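Ribose 5-phosphate isomerase B (Anaplasma phagocytophilum, PDB 4EM8) probably interconverts ribose 5-phosphate and ribulose 5-phosphate, an aldose-ketose isomerisation of the pentose phosphate pathway. Local coordinates at residues V19-R22 against L23-S26; L25-Y28 against L29-L32; D118-T121 against A122-V125; S124-Y127 against T128-T132. All blocks are in the same frame, centred on the assembly; numbering follows the deposited sequence.

Contact 1: residues V19-R22 against L23-S26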
# COMPACT_ATOMS: atom_id res chain seq x y z
N VAL A 19 -17.06 -2.71 8.85
CA VAL A 19 -17.75 -2.24 10.08
C VAL A 19 -17.50 -3.15 11.28
O VAL A 19 -17.07 -2.68 12.35
CB VAL A 19 -19.27 -2.04 9.85
CG1 VAL A 19 -19.99 -1.80 11.17
CG2 VAL A 19 -19.53 -0.91 8.85
N GLU A 20 -17.73 -4.45 11.11
CA GLU A 20 -17.56 -5.40 12.20
C GLU A 20 -16.11 -5.40 12.75
O GLU A 20 -15.90 -5.30 13.94
CB GLU A 20 -18.00 -6.80 11.75
CG GLU A 20 -17.71 -7.93 12.73
CD GLU A 20 -18.40 -9.25 12.35
OE1 GLU A 20 -19.17 -9.28 11.36
OE2 GLU A 20 -18.17 -10.26 13.08
N LEU A 21 -15.11 -5.44 11.87
CA LEU A 21 -13.75 -5.40 12.33
C LEU A 21 -13.42 -4.06 12.99
O LEU A 21 -12.71 -4.01 14.00
CB LEU A 21 -12.79 -5.66 11.17
CG LEU A 21 -11.31 -5.74 11.50
CD1 LEU A 21 -11.03 -6.85 12.53
CD2 LEU A 21 -10.49 -5.93 10.21
N ARG A 22 -13.90 -2.96 12.39
CA ARG A 22 -13.68 -1.64 12.94
C ARG A 22 -14.18 -1.53 14.40
O ARG A 22 -13.52 -0.91 15.26
CB ARG A 22 -14.35 -0.58 12.05
CG ARG A 22 -13.98 0.83 12.47
CD ARG A 22 -14.80 1.90 11.77
NE ARG A 22 -16.06 2.17 12.42
CZ ARG A 22 -17.26 2.20 11.83
NH1 ARG A 22 -18.33 2.53 12.55
NH2 ARG A 22 -17.42 1.94 10.53
N LEU A 23 -15.33 -2.10 14.68
CA LEU A 23 -15.92 -1.98 16.01
C LEU A 23 -15.17 -2.90 17.00
O LEU A 23 -14.93 -2.51 18.15
CB LEU A 23 -17.42 -2.29 15.98
CG LEU A 23 -18.35 -1.34 15.19
CD1 LEU A 23 -19.79 -1.87 15.20
CD2 LEU A 23 -18.30 0.11 15.68
N PHE A 24 -14.75 -4.07 16.52
CA PHE A 24 -13.89 -4.99 17.28
C PHE A 24 -12.56 -4.35 17.69
O PHE A 24 -12.15 -4.43 18.87
CB PHE A 24 -13.65 -6.28 16.48
CG PHE A 24 -12.80 -7.31 17.21
CD1 PHE A 24 -13.35 -8.14 18.18
CD2 PHE A 24 -11.43 -7.43 16.92
CE1 PHE A 24 -12.57 -9.08 18.85
CE2 PHE A 24 -10.65 -8.37 17.58
CZ PHE A 24 -11.22 -9.20 18.54
N LEU A 25 -11.87 -3.72 16.73
CA LEU A 25 -10.59 -3.09 17.02
C LEU A 25 -10.74 -1.80 17.83
O LEU A 25 -9.86 -1.48 18.61
CB LEU A 25 -9.76 -2.86 15.75
CG LEU A 25 -9.43 -4.11 14.95
CD1 LEU A 25 -8.90 -3.74 13.56
CD2 LEU A 25 -8.48 -5.03 15.71
N SER A 26 -11.87 -1.10 17.69
CA SER A 26 -12.10 0.08 18.51
C SER A 26 -12.25 -0.30 19.99
O SER A 26 -11.68 0.37 20.85
CB SER A 26 -13.32 0.91 18.02
OG SER A 26 -13.14 1.33 16.66
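Leu25 reaches back along helix 19-31 onto Leu21, one turn earlier. Its CB rests near the carbonyl oxygen of Leu21, and CG settles closer to that same oxygen, Leu25 CG to Leu21 O being 3.4 Å. The branch then divides the work: CD1 takes the contact with the earlier leucine, with Leu25 CD1 3.7 Å from Leu21 CG, while CD2 turns to helix 119-131. What brings CD1 there is the first torsion of Leu25, which sets CG opposite the carbonyl carbon (chi1 -59°) and so folds the chain back over the preceding turn. Beneath the pair runs the main-chain bond from Leu25 N to Leu21 O, 2.9 Å long and nearly straight.

Helix 19-31 is the crossover helix of the beta-alpha-beta unit formed with strands 9-14 and 35-38, and this apolar side of it also meets Phe112 of strand 109-113. Around the helix from it, Ser26 bends its hydroxyl back to the main chain: Ser26 OG donates to Arg22 O at 2.7 Å, a bond that gives the buried hydroxyl a partner within its own helix. Ser26 N donates to the same oxygen at 2.9 Å, and the two donors arrive from opposite faces of the carbonyl plane. Arg22 NH1 forms a salt bridge with Asp38, and Arg22 NH2 hydrogen-bonds Ser14 OG and Cys41 O. Val19 and Leu23 run in parallel, Val19 CG1 touching Leu23 CD1 at 4.0 Å.

Contact 2: residues L25-Y28 against L29-L32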
# COMPACT_ATOMS: atom_id res chain seq x y z
N LEU A 25 -11.87 -3.72 16.73
CA LEU A 25 -10.59 -3.09 17.02
C LEU A 25 -10.74 -1.80 17.83
O LEU A 25 -9.86 -1.48 18.61
CB LEU A 25 -9.76 -2.86 15.75
CG LEU A 25 -9.43 -4.11 14.95
CD1 LEU A 25 -8.90 -3.74 13.56
CD2 LEU A 25 -8.48 -5.03 15.71
N SER A 26 -11.87 -1.10 17.69
CA SER A 26 -12.10 0.08 18.51
C SER A 26 -12.25 -0.30 19.99
O SER A 26 -11.68 0.37 20.85
CB SER A 26 -13.32 0.91 18.02
OG SER A 26 -13.14 1.33 16.66
N ALA A 27 -13.00 -1.37 20.27
CA ALA A 27 -13.17 -1.87 21.64
C ALA A 27 -11.84 -2.35 22.22
O ALA A 27 -11.54 -2.12 23.39
CB ALA A 27 -14.20 -2.98 21.68
N TYR A 28 -11.03 -3.02 21.39
CA TYR A 28 -9.69 -3.44 21.80
C TYR A 28 -8.86 -2.23 22.24
O TYR A 28 -8.32 -2.20 23.36
CB TYR A 28 -9.00 -4.18 20.67
CG TYR A 28 -7.57 -4.57 20.96
CD1 TYR A 28 -7.27 -5.51 21.93
CD2 TYR A 28 -6.51 -4.01 20.23
CE1 TYR A 28 -5.97 -5.86 22.21
CE2 TYR A 28 -5.20 -4.39 20.47
CZ TYR A 28 -4.93 -5.30 21.46
OH TYR A 28 -3.65 -5.65 21.75
N LEU A 29 -8.73 -1.25 21.36
CA LEU A 29 -7.99 -0.04 21.68
C LEU A 29 -8.49 0.65 22.96
O LEU A 29 -7.69 1.12 23.77
CB LEU A 29 -8.03 0.95 20.52
CG LEU A 29 -7.17 0.50 19.33
CD1 LEU A 29 -7.34 1.46 18.17
CD2 LEU A 29 -5.67 0.36 19.72
N ARG A 30 -9.80 0.71 23.13
CA ARG A 30 -10.38 1.34 24.31
C ARG A 30 -9.95 0.55 25.58
O ARG A 30 -9.51 1.16 26.57
CB ARG A 30 -11.91 1.44 24.16
CG ARG A 30 -12.48 2.82 24.42
CD ARG A 30 -13.60 3.23 23.46
NE ARG A 30 -14.36 2.09 22.96
CZ ARG A 30 -14.98 2.04 21.78
NH1 ARG A 30 -15.59 0.91 21.44
NH2 ARG A 30 -15.00 3.08 20.94
N ASP A 31 -9.98 -0.78 25.51
CA ASP A 31 -9.54 -1.60 26.62
C ASP A 31 -8.05 -1.34 26.94
O ASP A 31 -7.64 -1.36 28.11
CB ASP A 31 -9.78 -3.08 26.34
CG ASP A 31 -9.56 -3.95 27.54
OD1 ASP A 31 -10.02 -3.60 28.67
OD2 ASP A 31 -8.95 -5.03 27.37
N LEU A 32 -7.26 -1.07 25.90
CA LEU A 32 -5.85 -0.69 26.07
C LEU A 32 -5.62 0.73 26.58
O LEU A 32 -4.46 1.13 26.77
CB LEU A 32 -5.09 -0.83 24.74
CG LEU A 32 -4.79 -2.22 24.18
CD1 LEU A 32 -3.85 -2.08 22.97
CD2 LEU A 32 -4.20 -3.12 25.24
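Tyr28 has Leu32 across one face of its ring. Leu32 CG stands 4.3 Å from the ring centroid and 16° off the normal, displaced toward the rim, which makes this a CH-pi contact. The CD1 branch reaches past the rim beside the hydroxyl end, with Leu32 CD1 3.7 Å from Tyr28 CE2 and about as far from CZ. With CG of Tyr28 set opposite its backbone N (chi1 176°), the ring stands out from the helix beside its own carbonyl carbon, where Leu32, one turn on, meets its face. Leu32 N also donates to Tyr28 O at 3.0 Å, joining the two residues through the main chain as well as through the ring.

Arg30 doubles back in a different way. Its chain bends at chi2 and chi3 and lays the guanidinium over the carbonyl of Ser26, with Ser26 O 3.7 Å above the centre of that plane. No bond is made there by the guanidinium; the hydrogen bond to this oxygen comes from Arg30 N, at 3.0 Å. This exposed chain also touches a crystal neighbour, and its pose may owe something to the lattice. Leu29 CG packs against Leu25 O at 3.4 Å.

Leu29 bridges sheet and helix, meeting Val10 and Val36 of strands 9-14 and 35-38 and Leu126 of helix 119-131, while Tyr28 lies on Gln123 and Tyr127 of that helix.

Contact 3: residues D118-T121 against A122-V125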
# COMPACT_ATOMS: atom_id res chain seq x y z
N ASP A 118 -8.52 -12.54 9.94
CA ASP A 118 -9.41 -12.86 11.02
C ASP A 118 -9.18 -11.85 12.15
O ASP A 118 -8.07 -11.30 12.28
CB ASP A 118 -9.25 -14.30 11.50
CG ASP A 118 -8.42 -14.38 12.74
OD1 ASP A 118 -7.20 -14.37 12.59
OD2 ASP A 118 -9.01 -14.41 13.85
N PRO A 119 -10.23 -11.59 12.97
CA PRO A 119 -10.15 -10.51 13.95
C PRO A 119 -9.01 -10.65 14.94
O PRO A 119 -8.40 -9.66 15.30
CB PRO A 119 -11.52 -10.59 14.65
CG PRO A 119 -12.42 -11.12 13.61
CD PRO A 119 -11.58 -12.19 12.96
N ASP A 120 -8.73 -11.87 15.39
CA ASP A 120 -7.68 -12.06 16.38
C ASP A 120 -6.31 -11.76 15.77
O ASP A 120 -5.48 -11.15 16.41
CB ASP A 120 -7.74 -13.47 16.99
CG ASP A 120 -8.93 -13.65 17.96
OD1 ASP A 120 -9.65 -12.66 18.24
OD2 ASP A 120 -9.16 -14.77 18.43
N THR A 121 -6.08 -12.15 14.52
CA THR A 121 -4.83 -11.81 13.87
C THR A 121 -4.75 -10.29 13.67
O THR A 121 -3.71 -9.67 13.94
CB THR A 121 -4.62 -12.52 12.52
OG1 THR A 121 -4.89 -13.91 12.67
CG2 THR A 121 -3.17 -12.33 12.03
N ALA A 122 -5.87 -9.68 13.27
CA ALA A 122 -5.89 -8.22 13.09
C ALA A 122 -5.52 -7.48 14.38
O ALA A 122 -4.81 -6.48 14.35
CB ALA A 122 -7.24 -7.76 12.60
N GLN A 123 -5.98 -8.00 15.51
CA GLN A 123 -5.67 -7.40 16.80
C GLN A 123 -4.15 -7.48 17.11
O GLN A 123 -3.58 -6.51 17.62
CB GLN A 123 -6.52 -8.11 17.88
CG GLN A 123 -6.19 -7.79 19.32
CD GLN A 123 -6.80 -8.83 20.26
OE1 GLN A 123 -8.01 -9.04 20.26
NE2 GLN A 123 -5.96 -9.49 21.05
N SER A 124 -3.51 -8.62 16.82
CA SER A 124 -2.04 -8.74 16.96
C SER A 124 -1.31 -7.75 16.07
O SER A 124 -0.35 -7.10 16.51
CB SER A 124 -1.53 -10.15 16.69
OG SER A 124 -2.28 -11.07 17.46
N VAL A 125 -1.81 -7.58 14.83
CA VAL A 125 -1.17 -6.67 13.87
C VAL A 125 -1.22 -5.22 14.33
O VAL A 125 -0.20 -4.52 14.32
CB VAL A 125 -1.75 -6.79 12.45
CG1 VAL A 125 -1.10 -5.75 11.52
CG2 VAL A 125 -1.50 -8.17 11.93
O HOH W 1 -4.72 -11.56 19.06
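Asp120 O accepts from two donors, Ser124 N at 3.2 Å and a water. The water lies 2.8 Å from Asp120 O and 3.0 Å from Ser124 OG, bridging the main chain and the hydroxyl one turn on. Ser124 OG, set opposite its own carbonyl carbon (chi1 -51°), is directed back down the helix to the side where this water sits.

Asp118, the residue just before helix 119-131, is its N-cap, its carboxylate accepting amides at the start of the helix, where no earlier turn supplies carbonyls. Thr121 N donates to Asp118 OD1 at 3.1 Å, and the other carboxylate oxygen, Asp118 OD2, takes Asp120 N at 3.0 Å. Both amides come in from above the carboxylate plane, 46° out of it for Thr121 N and 60° for Asp120 N. The modelled 2.4 Å between Thr121 OG1 and Asp118 OD1 is too short to be taken at face value, and the true length of that bond is doubtful.

Main-chain bonding across the two segments begins at once behind the cap, with Ala122 N on Asp118 O at 2.9 Å, and continues through Gln123, Ser124 and Val125. On the inner side, Val125 CG2 sits 3.3 Å from Thr121 O, while its side chain also meets Leu110 and Phe112 of strand 109-113. Pro119, Asp120 and Gln123 border Phe24 of helix 19-31.

A carboxylate held at the amino end of a helix would interact favourably with the helix dipole, and its grip on two amides probably helps fix where the helix starts.

Contact 4: residues S124-Y127 against T128-T132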
# COMPACT_ATOMS: atom_id res chain seq x y z
N SER A 124 -3.51 -8.62 16.82
CA SER A 124 -2.04 -8.74 16.96
C SER A 124 -1.31 -7.75 16.07
O SER A 124 -0.35 -7.10 16.51
CB SER A 124 -1.53 -10.15 16.69
OG SER A 124 -2.28 -11.07 17.46
N VAL A 125 -1.81 -7.58 14.83
CA VAL A 125 -1.17 -6.67 13.87
C VAL A 125 -1.22 -5.22 14.33
O VAL A 125 -0.20 -4.52 14.32
CB VAL A 125 -1.75 -6.79 12.45
CG1 VAL A 125 -1.10 -5.75 11.52
CG2 VAL A 125 -1.50 -8.17 11.93
N LEU A 126 -2.41 -4.82 14.77
CA LEU A 126 -2.64 -3.54 15.39
C LEU A 126 -1.79 -3.35 16.64
O LEU A 126 -1.23 -2.29 16.81
CB LEU A 126 -4.12 -3.38 15.73
CG LEU A 126 -4.50 -2.05 16.42
CD1 LEU A 126 -4.14 -0.83 15.58
CD2 LEU A 126 -6.00 -2.09 16.72
N TYR A 127 -1.63 -4.38 17.48
CA TYR A 127 -0.84 -4.22 18.70
C TYR A 127 0.63 -3.91 18.34
O TYR A 127 1.23 -2.96 18.85
CB TYR A 127 -0.91 -5.46 19.61
CG TYR A 127 -0.08 -5.27 20.87
CD1 TYR A 127 -0.52 -4.40 21.85
CD2 TYR A 127 1.16 -5.91 21.04
CE1 TYR A 127 0.23 -4.18 23.01
CE2 TYR A 127 1.92 -5.69 22.20
CZ TYR A 127 1.45 -4.82 23.17
OH TYR A 127 2.13 -4.58 24.33
N THR A 128 1.16 -4.71 17.41
CA THR A 128 2.52 -4.55 16.88
C THR A 128 2.71 -3.15 16.29
O THR A 128 3.64 -2.43 16.68
CB THR A 128 2.82 -5.62 15.83
OG1 THR A 128 2.73 -6.91 16.46
CG2 THR A 128 4.22 -5.48 15.20
N PHE A 129 1.77 -2.74 15.44
CA PHE A 129 1.80 -1.42 14.83
C PHE A 129 1.90 -0.31 15.87
O PHE A 129 2.72 0.59 15.74
CB PHE A 129 0.54 -1.20 13.98
CG PHE A 129 0.65 -0.03 13.02
CD1 PHE A 129 1.24 -0.19 11.78
CD2 PHE A 129 0.16 1.22 13.37
CE1 PHE A 129 1.32 0.86 10.87
CE2 PHE A 129 0.24 2.28 12.45
CZ PHE A 129 0.83 2.10 11.21
N MET A 130 1.08 -0.41 16.92
CA MET A 130 1.02 0.60 17.98
C MET A 130 2.23 0.63 18.92
O MET A 130 2.47 1.65 19.54
CB MET A 130 -0.25 0.41 18.83
CG MET A 130 -1.58 0.54 18.09
SD MET A 130 -1.93 2.21 17.48
CE MET A 130 -2.09 3.08 19.04
N THR A 131 2.97 -0.48 19.04
CA THR A 131 4.04 -0.61 19.99
C THR A 131 5.45 -0.68 19.35
O THR A 131 6.43 -0.94 20.06
CB THR A 131 3.84 -1.83 20.90
OG1 THR A 131 3.53 -2.98 20.10
CG2 THR A 131 2.68 -1.60 21.88
N THR A 132 5.55 -0.47 18.04
CA THR A 132 6.86 -0.46 17.34
C THR A 132 7.32 0.97 17.07
O THR A 132 6.64 1.77 16.45
CB THR A 132 6.80 -1.24 16.02
OG1 THR A 132 6.29 -2.54 16.25
CG2 THR A 132 8.20 -1.38 15.36
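The backbone bonds run regularly from Thr128 N to Ser124 O (3.0 Å) through Met130 N to Leu126 O, then weaken at Thr131, whose N makes only a bent, weak bond to Tyr127 O. There the side chain contributes: Thr131 OG1 donates to Tyr127 O at 2.6 Å, from above the carbonyl plane and 39° out of it. Its OG1 occupies the position between backbone N and carbonyl carbon (chi1 49°), which leaves the methyl directed at the tyrosine. Thr131 CG2 lies over one face of the Tyr127 ring, 4.0 Å from the centroid and 25° off the normal, offset toward the rim in a CH-pi contact.

Most of this segment belongs to the C-terminal part of helix 119-131, which follows strand 109-113 in the alpha/beta fold and packs between helices 19-31 and 95-105. Leu126, Val125 and Phe129 all touch Leu110 of that strand, and Leu126 also meets Leu25, Tyr28 and Leu29. Within the helix, Leu126 CD1 flanks Met130 CG at 3.8 Å.

At the end of this stretch Thr128 O receives two donors from opposite faces of its plane, Thr132 OG1 at 2.7 Å and Thr131 N at 3.1 Å. Beyond it, Thr132 O accepts from Arg102 NH2 of helix 95-105.

Contacts 1 and 2 follow each other on helix 19-31, sharing Leu25 and Ser26, with centres about 9 Å apart; contacts 3 and 4 do the same on helix 119-131, sharing Ser124 and Val125, about 10 Å apart. The first two close before the others open, yet the two helices are neighbours in space. The N-terminal halves meet through Phe24, beside Pro119 and Gln123, and the C-terminal halves through Tyr28, whose OH comes 3.4 Å from Tyr127 CD1, and Leu29, against Leu126; Tyr28 also reaches Gln123. Both helices pack against the five-stranded parallel sheet whose loops carry several predicted substrate-binding residues.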